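Local coordinates for G/U mismatch-specific DNA glycosylase (PDB 2C2Q), which is a DNA glycosylase of the uracil-DNA glycosylase superfamily, with an alpha/beta fold built around a central sheet, at residues D20-A34 and A73-K87. The protein carries 1 engineered substitution. Numbering follows the deposited sequence.
Sequences DVLQPGLTLVLVGTA and ATLPQYGLGLTDVAK
Strands 28-32 and 80-84 run parallel in the central sheet of this UDG-like alpha/beta fold, with 28-32 inside it and 80-84 at one border. Leu28, Leu30 and Gly32 accept from Gly81, Thr83 and Val85 through their carbonyls, while Leu30 N donates to Gly81 O (3.0 Å) almost straight. The loop ahead of the inner strand runs back along the other edge of 80-84: Val21 and Leu82 form a single antiparallel hydrogen-bonded pair, Val21 N to Leu82 O and Leu82 N to Val21 O. Gly81 CA thus lies only 3.2 Å from Val21 O, and the CD1 methyl of Leu26 rests against the same CA. Val21 CG1, anti to its own backbone N (chi1 178°), presses on Pro76 CG at 3.5 Å, the two side chains meeting nearly at right angles. On the sheet face carrying Leu28, Leu30, Leu80 and Leu82, Leu28 lies alongside Leu80, pointing the same way, and helix 53-59 packs on Leu30 and Leu82 through Phe53. At the C-terminal ends of the strands, Asp84 OD1 makes a weak bond to Gly32 N, whose main partner is Thr83 O, and an acetate ion is bound beside the Asp84 carboxylate. Buried Asp20 meets Thr83, which points to the opposite face. Its OD2 is paired with Lys109 of helix 103-113, and Lys87 NZ also donates to Val18 O. Asp20 OD1 is gripped from opposite faces of the carboxylate plane, by Thr83 OG1 at 2.7 Å and by Lys87 NZ in a 2.8 Å salt bridge.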
# COMPACT_ATOMS: atom_id res chain seq x y z
N ASP A 20 1.13 11.36 1.13
CA ASP A 20 0.13 10.42 0.57
C ASP A 20 -0.17 10.67 -0.90
O ASP A 20 -0.00 11.80 -1.41
CB ASP A 20 -1.13 10.50 1.36
CG ASP A 20 -1.00 9.80 2.67
OD1 ASP A 20 -0.04 8.96 2.88
OD2 ASP A 20 -1.81 10.08 3.58
N VAL A 21 -0.54 9.59 -1.63
CA VAL A 21 -1.08 9.75 -2.97
C VAL A 21 -2.51 9.21 -2.90
O VAL A 21 -2.74 7.98 -2.95
CB VAL A 21 -0.23 8.97 -4.01
CG1 VAL A 21 -0.79 9.06 -5.42
CG2 VAL A 21 1.25 9.41 -3.91
N LEU A 22 -3.46 10.11 -2.80
CA LEU A 22 -4.83 9.70 -2.45
C LEU A 22 -5.74 10.68 -3.11
O LEU A 22 -5.44 11.89 -3.16
CB LEU A 22 -5.09 9.69 -0.92
CG LEU A 22 -4.33 8.64 -0.08
CD1 LEU A 22 -4.55 8.89 1.41
CD2 LEU A 22 -4.78 7.20 -0.52
N GLN A 23 -6.86 10.16 -3.59
CA GLN A 23 -7.90 10.98 -4.25
C GLN A 23 -9.13 10.08 -4.37
O GLN A 23 -9.00 8.84 -4.30
CB GLN A 23 -7.40 11.52 -5.60
CG GLN A 23 -7.08 10.47 -6.64
CD GLN A 23 -6.49 11.07 -7.87
OE1 GLN A 23 -5.52 11.83 -7.79
NE2 GLN A 23 -7.01 10.68 -9.01
N PRO A 24 -10.33 10.65 -4.50
CA PRO A 24 -11.52 9.83 -4.83
C PRO A 24 -11.39 8.95 -6.09
O PRO A 24 -10.64 9.27 -7.05
CB PRO A 24 -12.62 10.90 -5.09
CG PRO A 24 -12.17 12.11 -4.29
CD PRO A 24 -10.64 12.11 -4.40
N GLY A 25 -12.14 7.85 -6.12
CA GLY A 25 -12.25 7.08 -7.39
C GLY A 25 -11.10 6.15 -7.74
O GLY A 25 -10.98 5.70 -8.89
N LEU A 26 -10.17 5.89 -6.81
CA LEU A 26 -9.05 5.03 -7.12
C LEU A 26 -9.47 3.56 -7.09
O LEU A 26 -10.31 3.21 -6.30
CB LEU A 26 -7.88 5.21 -6.14
CG LEU A 26 -7.12 6.57 -6.28
CD1 LEU A 26 -6.26 6.66 -4.98
CD2 LEU A 26 -6.26 6.62 -7.45
N THR A 27 -8.84 2.81 -7.95
CA THR A 27 -9.02 1.34 -7.96
C THR A 27 -8.30 0.65 -6.78
O THR A 27 -8.82 -0.31 -6.15
CB THR A 27 -8.61 0.74 -9.31
OG1 THR A 27 -9.34 1.39 -10.39
CG2 THR A 27 -9.10 -0.71 -9.35
N LEU A 28 -7.11 1.11 -6.45
CA LEU A 28 -6.29 0.36 -5.55
C LEU A 28 -5.38 1.34 -4.78
O LEU A 28 -4.67 2.11 -5.41
CB LEU A 28 -5.40 -0.59 -6.35
CG LEU A 28 -4.15 -1.23 -5.63
CD1 LEU A 28 -4.62 -2.08 -4.43
CD2 LEU A 28 -3.29 -2.04 -6.61
N VAL A 29 -5.40 1.24 -3.46
CA VAL A 29 -4.37 1.92 -2.67
C VAL A 29 -3.49 0.87 -1.99
O VAL A 29 -3.99 -0.01 -1.27
CB VAL A 29 -5.04 2.81 -1.62
CG1 VAL A 29 -4.03 3.36 -0.58
CG2 VAL A 29 -5.88 3.94 -2.28
N LEU A 30 -2.19 1.05 -2.17
CA LEU A 30 -1.14 0.12 -1.66
C LEU A 30 -0.57 0.76 -0.40
O LEU A 30 -0.09 1.91 -0.45
CB LEU A 30 -0.06 -0.12 -2.69
CG LEU A 30 -0.61 -0.97 -3.86
CD1 LEU A 30 0.05 -0.48 -5.18
CD2 LEU A 30 -0.40 -2.52 -3.50
N VAL A 31 -0.69 0.05 0.70
CA VAL A 31 -0.36 0.60 2.02
C VAL A 31 0.85 -0.14 2.65
O VAL A 31 0.77 -1.39 2.87
CB VAL A 31 -1.54 0.47 2.98
CG1 VAL A 31 -1.16 1.08 4.36
CG2 VAL A 31 -2.84 1.11 2.39
N GLY A 32 1.95 0.55 2.88
CA GLY A 32 3.11 -0.09 3.50
C GLY A 32 3.13 0.10 5.01
O GLY A 32 2.20 0.66 5.58
N THR A 33 4.20 -0.34 5.68
CA THR A 33 4.33 -0.07 7.14
C THR A 33 4.73 1.40 7.37
O THR A 33 4.04 2.17 8.07
CB THR A 33 5.42 -1.00 7.69
OG1 THR A 33 6.51 -1.01 6.77
CG2 THR A 33 4.93 -2.50 7.70
N ALA A 34 5.85 1.78 6.78
CA ALA A 34 6.48 3.08 6.95
C ALA A 34 7.54 3.20 5.89
O ALA A 34 8.05 2.15 5.37
CB ALA A 34 7.15 3.21 8.31
N ALA A 73 4.01 9.57 -7.49
CA ALA A 73 2.78 10.35 -7.51
C ALA A 73 1.96 10.28 -8.79
O ALA A 73 0.83 10.76 -8.82
CB ALA A 73 3.02 11.87 -7.09
N THR A 74 2.52 9.66 -9.86
CA THR A 74 1.82 9.52 -11.10
C THR A 74 0.89 8.32 -11.09
O THR A 74 0.08 8.14 -12.00
CB THR A 74 2.81 9.41 -12.28
OG1 THR A 74 3.52 8.15 -12.19
CG2 THR A 74 3.91 10.52 -12.26
N LEU A 75 0.97 7.51 -10.05
CA LEU A 75 0.19 6.30 -10.02
C LEU A 75 -1.33 6.47 -10.25
O LEU A 75 -1.97 5.53 -10.75
CB LEU A 75 0.42 5.51 -8.71
CG LEU A 75 1.75 4.73 -8.60
CD1 LEU A 75 1.81 4.04 -7.23
CD2 LEU A 75 1.81 3.69 -9.74
N PRO A 76 -1.94 7.58 -9.82
CA PRO A 76 -3.39 7.71 -10.06
C PRO A 76 -3.83 7.65 -11.52
O PRO A 76 -5.00 7.33 -11.77
CB PRO A 76 -3.75 9.08 -9.43
CG PRO A 76 -2.73 9.23 -8.35
CD PRO A 76 -1.45 8.69 -8.96
N GLN A 77 -2.93 7.94 -12.44
CA GLN A 77 -3.27 7.84 -13.86
C GLN A 77 -3.57 6.35 -14.23
O GLN A 77 -4.19 6.05 -15.25
CB GLN A 77 -2.18 8.49 -14.71
CG GLN A 77 -0.92 7.64 -14.90
CD GLN A 77 0.08 8.29 -15.77
OE1 GLN A 77 -0.26 8.94 -16.80
NE2 GLN A 77 1.36 8.11 -15.40
N TYR A 78 -3.13 5.45 -13.37
CA TYR A 78 -3.37 4.00 -13.53
C TYR A 78 -4.39 3.51 -12.52
O TYR A 78 -4.60 2.31 -12.38
CB TYR A 78 -2.01 3.25 -13.40
CG TYR A 78 -0.97 3.73 -14.39
CD1 TYR A 78 -1.27 3.82 -15.73
CD2 TYR A 78 0.32 4.09 -13.97
CE1 TYR A 78 -0.34 4.26 -16.66
CE2 TYR A 78 1.24 4.53 -14.88
CZ TYR A 78 0.91 4.62 -16.22
OH TYR A 78 1.85 5.03 -17.14
N GLY A 79 -5.01 4.45 -11.81
CA GLY A 79 -5.98 4.16 -10.76
C GLY A 79 -5.41 3.65 -9.43
O GLY A 79 -6.14 3.12 -8.59
N LEU A 80 -4.12 3.91 -9.21
CA LEU A 80 -3.44 3.46 -7.99
C LEU A 80 -3.06 4.67 -7.11
O LEU A 80 -2.70 5.74 -7.64
CB LEU A 80 -2.16 2.71 -8.33
CG LEU A 80 -2.31 1.16 -8.44
CD1 LEU A 80 -3.44 0.83 -9.50
CD2 LEU A 80 -0.99 0.56 -8.78
N GLY A 81 -3.13 4.46 -5.81
CA GLY A 81 -2.64 5.42 -4.79
C GLY A 81 -1.75 4.75 -3.76
O GLY A 81 -1.51 3.51 -3.81
N LEU A 82 -1.31 5.54 -2.78
CA LEU A 82 -0.28 5.10 -1.86
C LEU A 82 -0.47 5.79 -0.52
O LEU A 82 -0.78 7.02 -0.46
CB LEU A 82 1.14 5.46 -2.32
CG LEU A 82 1.65 4.77 -3.60
CD1 LEU A 82 2.91 5.44 -4.02
CD2 LEU A 82 1.87 3.24 -3.20
N THR A 83 -0.26 5.03 0.52
CA THR A 83 -0.02 5.59 1.88
C THR A 83 0.71 4.53 2.74
O THR A 83 1.06 3.47 2.23
CB THR A 83 -1.34 6.08 2.53
OG1 THR A 83 -1.07 6.70 3.81
CG2 THR A 83 -2.33 4.91 2.81
N ASP A 84 0.87 4.78 4.03
CA ASP A 84 1.50 3.85 4.96
C ASP A 84 0.80 3.92 6.30
O ASP A 84 0.22 4.95 6.64
CB ASP A 84 2.96 4.23 5.19
CG ASP A 84 3.86 3.92 3.98
OD1 ASP A 84 3.70 2.85 3.32
OD2 ASP A 84 4.82 4.67 3.68
N VAL A 85 0.95 2.88 7.10
CA VAL A 85 0.34 2.91 8.45
C VAL A 85 1.04 3.94 9.33
O VAL A 85 0.41 4.60 10.16
CB VAL A 85 0.37 1.49 9.07
CG1 VAL A 85 -0.35 1.47 10.44
CG2 VAL A 85 -0.25 0.44 8.10
N ALA A 86 2.36 4.06 9.17
CA ALA A 86 3.16 5.06 9.88
C ALA A 86 3.69 6.13 8.88
O ALA A 86 4.43 5.81 7.93
CB ALA A 86 4.30 4.40 10.59
N LYS A 87 3.30 7.39 9.08
CA LYS A 87 3.62 8.44 8.12
C LYS A 87 4.68 9.46 8.61
O LYS A 87 5.20 10.23 7.83
CB LYS A 87 2.35 9.19 7.77
CG LYS A 87 1.39 8.41 6.88
CD LYS A 87 2.00 8.04 5.48
CE LYS A 87 2.48 9.28 4.73
NZ LYS A 87 2.72 9.03 3.25